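Local structure of carbohydrate kinase, pfkB family (Enterococcus faecalis, 3KTN) at residues 15-20 with 91-96; 50-55 with 77-82; 237-242 with 254-259. The protein probably phosphorylates a sugar acid, as a putative 2-keto-3-deoxygluconate kinase of the magnesium-binding pfkB (ribokinase-like) carbohydrate kinase family. All blocks are in the same frame, centred on the assembly; numbering follows the deposited sequence.

Three strand pairings sample the two sheets of this ribokinase-like chain. Interaction 1 (15-20 with 91-96) belongs to the small four-stranded sheet, where strands 12-16 and 88-93 run parallel. Interactions 2 (50-55 with 77-82) and 3 (237-242 with 254-259) both lie in the large mixed sheet, on opposite sides of the chain's centre, their centres 28 Å apart. Along the chain, interaction 2 is nested within the loop closed by interaction 1, and strand 80-82 is followed by strand 88-93 of the small sheet; interaction 3 comes later. Nearest atoms of any two contacts are about 16 to 18 Å apart, so they belong to separate parts of the fold: the small sheet and the two flanks of the main one.

Interaction 1 of 3, residues 15-20 with 91-96; sequences FTPPEY and FAEMGY
The ring of Tyr-20 takes the edge of Tyr-96 on one face: CD1 of Tyr-96 stands over the ring centre, 3.7 Å from CE1 of Tyr-20, in a T-shaped pair with planes at 80°. At the rim of the Tyr-20 ring, near its plane, lies the carbonyl oxygen of Met-94. The phenylalanines at the other end meet differently. Phe-15 and Phe-91 are nearly parallel, with planes 30° apart, but strongly offset, with little overlap; CD2 of Phe-15 sits over the rim of one Phe-91 face, 3.8 Å from CZ of Phe-91. CB of Phe-15 adds a contact with CD1 of Phe-91 at 3.6 Å.

Next to this pair the strands run parallel, and Ala-92 N donates to Phe-15 O at 2.8 Å. Thr-16 turns CG2 anti to its backbone N (OG1 at chi1 -48°), and this methyl lies 3.9 Å from CG of Met-94, a selenomethionine, while OG1 is hydrogen-bonded to Arg-14 NE. Beyond Thr-16 the direct pairing gives way to water: one molecule accepts from Met-94 N at 3.0 Å and donates to Pro-17 O. A salt bridge from Glu-93 to Arg-61 of the third subunit and a stack of Phe-15 on its counterpart there tie the strands into the assembly.

Ala-92 also lies beside Ile-276, which binds the magnesium ion. The pairing of 12-16 with 88-93 forms the centre of the small sheet that, in ribokinase-like kinases, projects as a lid from the main domain and often mediates subunit contacts.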
loop_
_atom_site.group_PDB
_atom_site.type_symbol
_atom_site.label_atom_id
_atom_site.label_comp_id
_atom_site.label_asym_id
_atom_site.label_seq_id
_atom_site.Cartn_x
_atom_site.Cartn_y
_atom_site.Cartn_z
ATOM N N PHE A 15 -10.682 -6.435 11.142
ATOM C CA PHE A 15 -9.673 -5.460 10.754
ATOM C C PHE A 15 -8.307 -6.080 11.026
ATOM O O PHE A 15 -8.031 -6.518 12.135
ATOM C CB PHE A 15 -9.835 -4.176 11.568
ATOM C CG PHE A 15 -11.119 -3.449 11.304
ATOM C CD1 PHE A 15 -11.331 -2.803 10.088
ATOM C CD2 PHE A 15 -12.118 -3.406 12.270
ATOM C CE1 PHE A 15 -12.520 -2.117 9.840
ATOM C CE2 PHE A 15 -13.311 -2.721 12.031
ATOM C CZ PHE A 15 -13.510 -2.076 10.811
ATOM N N THR A 16 -7.450 -6.103 10.018
ATOM C CA THR A 16 -6.139 -6.705 10.188
ATOM C C THR A 16 -5.044 -5.841 9.594
ATOM O O THR A 16 -5.143 -5.408 8.437
ATOM C CB THR A 16 -6.067 -8.071 9.475
ATOM O OG1 THR A 16 -7.217 -8.848 9.821
ATOM C CG2 THR A 16 -4.776 -8.838 9.862
ATOM N N PRO A 17 -3.996 -5.555 10.377
ATOM C CA PRO A 17 -2.900 -4.739 9.839
ATOM C C PRO A 17 -2.162 -5.668 8.864
ATOM O O PRO A 17 -2.222 -6.889 8.999
ATOM C CB PRO A 17 -2.048 -4.428 11.072
ATOM C CG PRO A 17 -3.008 -4.580 12.236
ATOM C CD PRO A 17 -3.845 -5.765 11.830
ATOM N N PRO A 18 -1.466 -5.115 7.869
ATOM C CA PRO A 18 -0.774 -6.033 6.958
ATOM C C PRO A 18 0.427 -6.767 7.580
ATOM O O PRO A 18 0.907 -6.413 8.668
ATOM C CB PRO A 18 -0.373 -5.126 5.783
ATOM C CG PRO A 18 -0.290 -3.762 6.390
ATOM C CD PRO A 18 -1.424 -3.724 7.380
ATOM N N GLU A 19 0.880 -7.810 6.890
ATOM C CA GLU A 19 2.024 -8.612 7.312
ATOM C C GLU A 19 1.848 -9.107 8.753
ATOM O O GLU A 19 0.829 -9.732 9.055
ATOM C CB GLU A 19 3.309 -7.787 7.119
ATOM C CG GLU A 19 3.482 -7.337 5.633
ATOM C CD GLU A 19 4.736 -6.492 5.371
ATOM O OE1 GLU A 19 4.655 -5.521 4.592
ATOM O OE2 GLU A 19 5.808 -6.802 5.917
ATOM N N TYR A 20 2.817 -8.848 9.631
ATOM C CA TYR A 20 2.726 -9.276 11.034
ATOM C C TYR A 20 2.787 -8.047 11.936
ATOM O O TYR A 20 3.207 -8.129 13.092
ATOM C CB TYR A 20 3.888 -10.214 11.386
ATOM C CG TYR A 20 4.009 -11.408 10.465
ATOM C CD1 TYR A 20 3.227 -12.550 10.657
ATOM C CD2 TYR A 20 4.892 -11.382 9.382
ATOM C CE1 TYR A 20 3.326 -13.646 9.786
ATOM C CE2 TYR A 20 4.991 -12.466 8.508
ATOM C CZ TYR A 20 4.210 -13.588 8.718
ATOM O OH TYR A 20 4.308 -14.648 7.858
ATOM N N PHE A 91 -10.477 -6.742 15.839
ATOM C CA PHE A 91 -9.179 -6.475 15.255
ATOM C C PHE A 91 -8.367 -7.743 15.434
ATOM O O PHE A 91 -8.501 -8.433 16.450
ATOM C CB PHE A 91 -8.503 -5.317 15.979
ATOM C CG PHE A 91 -9.132 -3.987 15.697
ATOM C CD1 PHE A 91 -8.587 -3.129 14.739
ATOM C CD2 PHE A 91 -10.309 -3.612 16.342
ATOM C CE1 PHE A 91 -9.205 -1.921 14.425
ATOM C CE2 PHE A 91 -10.935 -2.404 16.029
ATOM C CZ PHE A 91 -10.380 -1.560 15.067
ATOM N N ALA A 92 -7.551 -8.069 14.439
ATOM C CA ALA A 92 -6.713 -9.255 14.523
ATOM C C ALA A 92 -5.281 -8.887 14.160
ATOM O O ALA A 92 -4.982 -8.568 13.010
ATOM C CB ALA A 92 -7.244 -10.337 13.590
ATOM N N GLU A 93 -4.400 -8.917 15.151
ATOM C CA GLU A 93 -2.988 -8.603 14.935
ATOM C C GLU A 93 -2.289 -9.949 14.821
ATOM O O GLU A 93 -2.187 -10.680 15.802
ATOM C CB GLU A 93 -2.443 -7.807 16.126
ATOM C CG GLU A 93 -3.029 -6.404 16.252
ATOM C CD GLU A 93 -2.704 -5.755 17.591
ATOM O OE1 GLU A 93 -3.479 -5.968 18.548
ATOM O OE2 GLU A 93 -1.674 -5.043 17.690
HETATM N N MSE A 94 -1.816 -10.275 13.621
HETATM C CA MSE A 94 -1.181 -11.567 13.369
HETATM C C MSE A 94 0.131 -11.798 14.110
HETATM O O MSE A 94 1.050 -10.983 14.047
HETATM C CB MSE A 94 -0.972 -11.763 11.865
HETATM C CG MSE A 94 -2.243 -11.554 11.043
HETATM SE SE MSE A 94 -3.768 -12.583 11.711
HETATM C CE MSE A 94 -4.456 -11.373 12.964
ATOM N N GLY A 95 0.193 -12.924 14.817
ATOM C CA GLY A 95 1.383 -13.287 15.557
ATOM C C GLY A 95 2.393 -13.992 14.665
ATOM O O GLY A 95 2.170 -14.187 13.464
ATOM N N TYR A 96 3.507 -14.386 15.265
ATOM C CA TYR A 96 4.585 -15.051 14.550
ATOM C C TYR A 96 5.392 -15.808 15.596
ATOM O O TYR A 96 5.667 -15.275 16.670
ATOM C CB TYR A 96 5.476 -13.999 13.890
ATOM C CG TYR A 96 6.561 -14.559 13.004
ATOM C CD1 TYR A 96 6.373 -14.673 11.628
ATOM C CD2 TYR A 96 7.786 -14.958 13.538
ATOM C CE1 TYR A 96 7.382 -15.165 10.801
ATOM C CE2 TYR A 96 8.800 -15.452 12.722
ATOM C CZ TYR A 96 8.591 -15.549 11.354
ATOM O OH TYR A 96 9.591 -16.015 10.535
HETATM O O HOH W 1 -1.143 -8.083 11.729
HETATM O O HOH W 2 0.787 -8.496 15.152
#

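Interaction 2 of 3, residues 50-55 with 77-82; sequences ETALIT and DQWVGE
Trp-79 leans its six-membered ring against the neighbouring strand, bringing CE3 to 3.5 Å from CB of Ala-52, with CZ3 almost as near. The side chain of Ile-54 crosses the indole obliquely and places CG1 4.0 Å from CE3 of Trp-79. Both aliphatic groups approach the ring at a slant. Over the rim of one indole face lies the amide carbon CD of its neighbour Gln-78, while Phe-126 meets the tryptophan from outside the two segments.

Further along, Thr-55 and Val-80 form the parallel bridge and hold their side chains side by side, pointing the same way. Thr-55 CG2, between the backbone N and the carbonyl carbon, lies 4.1 Å from Val-80 CG1, whereas its hydroxyl is hydrogen-bonded to Gly-9 O. Val-80 CG2 in turn reaches Leu-53 O at 3.6 Å.

The backbones meet closely at this end, where Gly-81 N donates to Thr-55 O at 3.0 Å, in the plane of that carbonyl. Toward Ala-52 they diverge, and a water fills in as a bridge, donating to Leu-53 O and accepting from Trp-79 N, each at 2.8 Å. A type I turn from Asp-77 to Val-80 carries the chain into strand 80-82, which completes the beta-alpha-beta unit begun by strand 50-57 and helix 61-72.

Direct backbone pairing is thus confined to the Thr-55 end, and the water links the chains where they part. Much of the contact therefore rests on apolar packing, of Trp-79 on Ala-52 and Ile-54 and of Val-80 beside Thr-55.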
loop_
_atom_site.group_PDB
_atom_site.type_symbol
_atom_site.label_atom_id
_atom_site.label_comp_id
_atom_site.label_asym_id
_atom_site.label_seq_id
_atom_site.Cartn_x
_atom_site.Cartn_y
_atom_site.Cartn_z
ATOM N N GLU A 50 -25.313 -24.664 -3.286
ATOM C CA GLU A 50 -26.094 -23.442 -3.221
ATOM C C GLU A 50 -26.177 -23.064 -1.755
ATOM O O GLU A 50 -26.572 -23.880 -0.922
ATOM C CB GLU A 50 -27.485 -23.673 -3.793
ATOM C CG GLU A 50 -27.478 -23.943 -5.280
ATOM C CD GLU A 50 -28.876 -24.047 -5.848
ATOM O OE1 GLU A 50 -29.659 -23.087 -5.681
ATOM O OE2 GLU A 50 -29.190 -25.088 -6.463
ATOM N N THR A 51 -25.807 -21.828 -1.439
ATOM C CA THR A 51 -25.806 -21.374 -0.056
ATOM C C THR A 51 -26.503 -20.034 0.119
ATOM O O THR A 51 -26.547 -19.219 -0.799
ATOM C CB THR A 51 -24.358 -21.244 0.466
ATOM O OG1 THR A 51 -23.720 -20.128 -0.168
ATOM C CG2 THR A 51 -23.568 -22.494 0.139
ATOM N N ALA A 52 -27.040 -19.809 1.311
ATOM C CA ALA A 52 -27.726 -18.568 1.608
ATOM C C ALA A 52 -27.601 -18.276 3.095
ATOM O O ALA A 52 -27.760 -19.170 3.929
ATOM C CB ALA A 52 -29.195 -18.670 1.211
ATOM N N LEU A 53 -27.316 -17.022 3.428
ATOM C CA LEU A 53 -27.167 -16.631 4.817
ATOM C C LEU A 53 -28.410 -15.921 5.329
ATOM O O LEU A 53 -28.920 -15.004 4.686
ATOM C CB LEU A 53 -25.956 -15.707 4.984
ATOM C CG LEU A 53 -25.667 -15.212 6.401
ATOM C CD1 LEU A 53 -25.320 -16.402 7.289
ATOM C CD2 LEU A 53 -24.509 -14.216 6.375
ATOM N N ILE A 54 -28.893 -16.352 6.488
ATOM C CA ILE A 54 -30.055 -15.734 7.103
ATOM C C ILE A 54 -29.519 -14.874 8.238
ATOM O O ILE A 54 -28.978 -15.392 9.210
ATOM C CB ILE A 54 -31.025 -16.792 7.680
ATOM C CG1 ILE A 54 -31.431 -17.774 6.581
ATOM C CG2 ILE A 54 -32.253 -16.106 8.259
ATOM C CD1 ILE A 54 -32.260 -18.951 7.074
ATOM N N THR A 55 -29.667 -13.561 8.110
ATOM C CA THR A 55 -29.170 -12.641 9.121
ATOM C C THR A 55 -29.689 -11.249 8.787
ATOM O O THR A 55 -30.509 -11.088 7.886
ATOM C CB THR A 55 -27.621 -12.612 9.102
ATOM O OG1 THR A 55 -27.123 -11.892 10.240
ATOM C CG2 THR A 55 -27.136 -11.932 7.833
ATOM N N ASP A 77 -27.587 -13.421 -0.944
ATOM C CA ASP A 77 -27.913 -12.436 0.075
ATOM C C ASP A 77 -29.424 -12.179 0.096
ATOM O O ASP A 77 -29.883 -11.210 0.697
ATOM C CB ASP A 77 -27.170 -11.124 -0.224
ATOM C CG ASP A 77 -27.662 -10.457 -1.500
ATOM O OD1 ASP A 77 -28.214 -11.167 -2.365
ATOM O OD2 ASP A 77 -27.495 -9.229 -1.647
ATOM N N GLN A 78 -30.190 -13.046 -0.559
ATOM C CA GLN A 78 -31.644 -12.889 -0.627
ATOM C C GLN A 78 -32.319 -12.828 0.740
ATOM O O GLN A 78 -33.270 -12.072 0.930
ATOM C CB GLN A 78 -32.263 -14.027 -1.445
ATOM C CG GLN A 78 -32.051 -15.411 -0.839
ATOM C CD GLN A 78 -32.608 -16.526 -1.708
ATOM O OE1 GLN A 78 -33.785 -16.505 -2.083
ATOM N NE2 GLN A 78 -31.769 -17.508 -2.028
ATOM N N TRP A 79 -31.827 -13.613 1.695
ATOM C CA TRP A 79 -32.423 -13.624 3.024
ATOM C C TRP A 79 -31.710 -12.760 4.056
ATOM O O TRP A 79 -31.869 -12.963 5.257
ATOM C CB TRP A 79 -32.559 -15.064 3.532
ATOM C CG TRP A 79 -33.446 -15.893 2.644
ATOM C CD1 TRP A 79 -34.550 -15.463 1.961
ATOM C CD2 TRP A 79 -33.302 -17.283 2.334
ATOM N NE1 TRP A 79 -35.097 -16.494 1.242
ATOM C CE2 TRP A 79 -34.352 -17.624 1.447
ATOM C CE3 TRP A 79 -32.385 -18.274 2.711
ATOM C CZ2 TRP A 79 -34.517 -18.919 0.937
ATOM C CZ3 TRP A 79 -32.548 -19.563 2.205
ATOM C CH2 TRP A 79 -33.606 -19.871 1.323
ATOM N N VAL A 80 -30.914 -11.803 3.585
ATOM C CA VAL A 80 -30.227 -10.880 4.481
ATOM C C VAL A 80 -31.140 -9.661 4.548
ATOM O O VAL A 80 -31.280 -8.945 3.560
ATOM C CB VAL A 80 -28.853 -10.433 3.920
ATOM C CG1 VAL A 80 -28.234 -9.400 4.844
ATOM C CG2 VAL A 80 -27.926 -11.631 3.770
ATOM N N GLY A 81 -31.758 -9.426 5.703
ATOM C CA GLY A 81 -32.666 -8.297 5.837
ATOM C C GLY A 81 -32.008 -7.056 6.403
ATOM O O GLY A 81 -30.868 -7.112 6.864
ATOM N N GLU A 82 -32.724 -5.935 6.370
ATOM C CA GLU A 82 -32.198 -4.680 6.892
ATOM C C GLU A 82 -32.689 -4.482 8.315
ATOM O O GLU A 82 -33.847 -4.739 8.613
ATOM C CB GLU A 82 -32.658 -3.496 6.036
ATOM C CG GLU A 82 -32.470 -3.694 4.548
ATOM C CD GLU A 82 -32.843 -2.459 3.746
ATOM O OE1 GLU A 82 -33.860 -1.809 4.072
ATOM O OE2 GLU A 82 -32.120 -2.146 2.778
HETATM O O HOH W 3 -29.452 -15.054 1.984
#

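Interaction 3 of 3, residues 237-242 with 254-259; sequences WFAGTT and GYLYTQ
Gly-254 opens the second segment opposite Thr-241 in a non-hydrogen-bonded pair, its CA 4.1 Å from Thr-241 CG2. Tyr-255 follows, paired with Gly-240 through two backbone hydrogen bonds; the one from Tyr-255 N to Gly-240 O measures 2.9 Å. Its CG lies between the backbone N and the carbonyl carbon (chi1 53°), and the ring lies close over the bare backbone of Gly-240, with that residue's O over the centre of one face and its CA 3.4 Å from Tyr-255 CZ. The tyrosine hydroxyl is hydrogen-bonded to Gly-199 O.

Leu-256 points to the other side of the sheet, together with Ala-239. CG is anti to the backbone N (chi1 173°), and both methyls lie over the indole of Trp-237: CD1 comes 3.7 Å from CD2 of Trp-237, while CD2 of Leu-256 makes a CH-pi contact 4.1 Å from the centroid of the six-membered ring, almost on its normal.

Tyr-257 returns to the side of the sheet that carries Tyr-255 and pairs with Phe-238. Its N donates to Phe-238 O at 2.7 Å, nearly straight (178°), and the two side chains lie side by side, with Tyr-257 CD2 at the edge of the phenylalanine ring. Thr-258 then sets CG2 3.8 Å from Trp-237 CD1.

Helices 278-291 and 296-310 pack on the face bearing Trp-237 and Leu-256, and helix 218-233 on that of Phe-238 and Tyr-257. The two strands form an antiparallel beta hairpin, continuing the otherwise parallel central sheet of the ribokinase-like alpha/beta fold toward its antiparallel edge.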
loop_
_atom_site.group_PDB
_atom_site.type_symbol
_atom_site.label_atom_id
_atom_site.label_comp_id
_atom_site.label_asym_id
_atom_site.label_seq_id
_atom_site.Cartn_x
_atom_site.Cartn_y
_atom_site.Cartn_z
ATOM N N TRP A 237 -24.281 -37.129 13.296
ATOM C CA TRP A 237 -22.833 -36.941 13.146
ATOM C C TRP A 237 -22.273 -35.961 14.170
ATOM O O TRP A 237 -22.886 -34.938 14.460
ATOM C CB TRP A 237 -22.499 -36.398 11.748
ATOM C CG TRP A 237 -22.299 -37.419 10.662
ATOM C CD1 TRP A 237 -22.719 -38.715 10.662
ATOM C CD2 TRP A 237 -21.687 -37.197 9.381
ATOM N NE1 TRP A 237 -22.416 -39.314 9.462
ATOM C CE2 TRP A 237 -21.784 -38.402 8.654
ATOM C CE3 TRP A 237 -21.073 -36.090 8.772
ATOM C CZ2 TRP A 237 -21.286 -38.542 7.353
ATOM C CZ3 TRP A 237 -20.577 -36.226 7.474
ATOM C CH2 TRP A 237 -20.690 -37.443 6.780
ATOM N N PHE A 238 -21.110 -36.289 14.721
ATOM C CA PHE A 238 -20.424 -35.422 15.673
ATOM C C PHE A 238 -19.000 -35.334 15.141
ATOM O O PHE A 238 -18.350 -36.360 14.941
ATOM C CB PHE A 238 -20.401 -36.029 17.076
ATOM C CG PHE A 238 -19.697 -35.165 18.093
ATOM C CD1 PHE A 238 -20.293 -34.003 18.572
ATOM C CD2 PHE A 238 -18.429 -35.504 18.560
ATOM C CE1 PHE A 238 -19.635 -33.189 19.508
ATOM C CE2 PHE A 238 -17.768 -34.701 19.488
ATOM C CZ PHE A 238 -18.373 -33.541 19.963
ATOM N N ALA A 239 -18.511 -34.122 14.897
ATOM C CA ALA A 239 -17.161 -33.978 14.360
ATOM C C ALA A 239 -16.387 -32.804 14.942
ATOM O O ALA A 239 -16.964 -31.840 15.444
ATOM C CB ALA A 239 -17.218 -33.871 12.841
ATOM N N GLY A 240 -15.066 -32.909 14.870
ATOM C CA GLY A 240 -14.198 -31.875 15.391
ATOM C C GLY A 240 -12.759 -32.202 15.057
ATOM O O GLY A 240 -12.484 -33.147 14.315
ATOM N N THR A 241 -11.836 -31.422 15.604
ATOM C CA THR A 241 -10.422 -31.637 15.344
ATOM C C THR A 241 -9.612 -31.541 16.617
ATOM O O THR A 241 -10.022 -30.919 17.593
ATOM C CB THR A 241 -9.848 -30.583 14.381
ATOM O OG1 THR A 241 -9.941 -29.289 14.989
ATOM C CG2 THR A 241 -10.601 -30.586 13.065
ATOM N N THR A 242 -8.442 -32.151 16.590
ATOM C CA THR A 242 -7.564 -32.114 17.733
ATOM C C THR A 242 -6.187 -31.662 17.272
ATOM O O THR A 242 -5.642 -32.179 16.294
ATOM C CB THR A 242 -7.491 -33.504 18.424
ATOM O OG1 THR A 242 -6.372 -33.541 19.317
ATOM C CG2 THR A 242 -7.363 -34.610 17.397
ATOM N N GLY A 254 -8.491 -34.729 12.408
ATOM C CA GLY A 254 -9.933 -34.619 12.480
ATOM C C GLY A 254 -10.590 -35.930 12.867
ATOM O O GLY A 254 -10.067 -37.008 12.578
ATOM N N TYR A 255 -11.732 -35.841 13.541
ATOM C CA TYR A 255 -12.470 -37.034 13.937
ATOM C C TYR A 255 -13.938 -36.859 13.596
ATOM O O TYR A 255 -14.465 -35.743 13.614
ATOM C CB TYR A 255 -12.301 -37.314 15.434
ATOM C CG TYR A 255 -12.622 -36.139 16.318
ATOM C CD1 TYR A 255 -13.942 -35.733 16.521
ATOM C CD2 TYR A 255 -11.601 -35.401 16.924
ATOM C CE1 TYR A 255 -14.238 -34.624 17.298
ATOM C CE2 TYR A 255 -11.887 -34.290 17.702
ATOM C CZ TYR A 255 -13.210 -33.909 17.882
ATOM O OH TYR A 255 -13.500 -32.808 18.646
ATOM N N LEU A 256 -14.586 -37.973 13.267
ATOM C CA LEU A 256 -15.998 -37.982 12.905
ATOM C C LEU A 256 -16.673 -39.194 13.550
ATOM O O LEU A 256 -16.313 -40.340 13.266
ATOM C CB LEU A 256 -16.136 -38.045 11.382
ATOM C CG LEU A 256 -17.516 -38.227 10.749
ATOM C CD1 LEU A 256 -18.464 -37.121 11.190
ATOM C CD2 LEU A 256 -17.357 -38.231 9.237
ATOM N N TYR A 257 -17.646 -38.931 14.418
ATOM C CA TYR A 257 -18.372 -39.993 15.121
ATOM C C TYR A 257 -19.835 -40.101 14.713
ATOM O O TYR A 257 -20.454 -39.138 14.256
ATOM C CB TYR A 257 -18.375 -39.751 16.635
ATOM C CG TYR A 257 -17.050 -39.852 17.351
ATOM C CD1 TYR A 257 -16.641 -41.048 17.940
ATOM C CD2 TYR A 257 -16.233 -38.732 17.496
ATOM C CE1 TYR A 257 -15.451 -41.121 18.664
ATOM C CE2 TYR A 257 -15.046 -38.794 18.213
ATOM C CZ TYR A 257 -14.661 -39.987 18.794
ATOM O OH TYR A 257 -13.488 -40.033 19.510
ATOM N N THR A 258 -20.371 -41.299 14.895
ATOM C CA THR A 258 -21.779 -41.589 14.665
ATOM C C THR A 258 -22.089 -42.307 15.970
ATOM O O THR A 258 -21.192 -42.496 16.795
ATOM C CB THR A 258 -22.019 -42.561 13.497
ATOM O OG1 THR A 258 -21.405 -43.820 13.792
ATOM C CG2 THR A 258 -21.446 -42.001 12.207
ATOM N N GLN A 259 -23.333 -42.708 16.180
ATOM C CA GLN A 259 -23.645 -43.403 17.415
ATOM C C GLN A 259 -22.974 -44.775 17.449
ATOM O O GLN A 259 -22.718 -45.314 18.524
ATOM C CB GLN A 259 -25.163 -43.533 17.585
ATOM C CG GLN A 259 -25.829 -42.213 17.940
ATOM C CD GLN A 259 -27.331 -42.320 18.097
ATOM O OE1 GLN A 259 -27.829 -43.126 18.882
ATOM N NE2 GLN A 259 -28.063 -41.498 17.356
#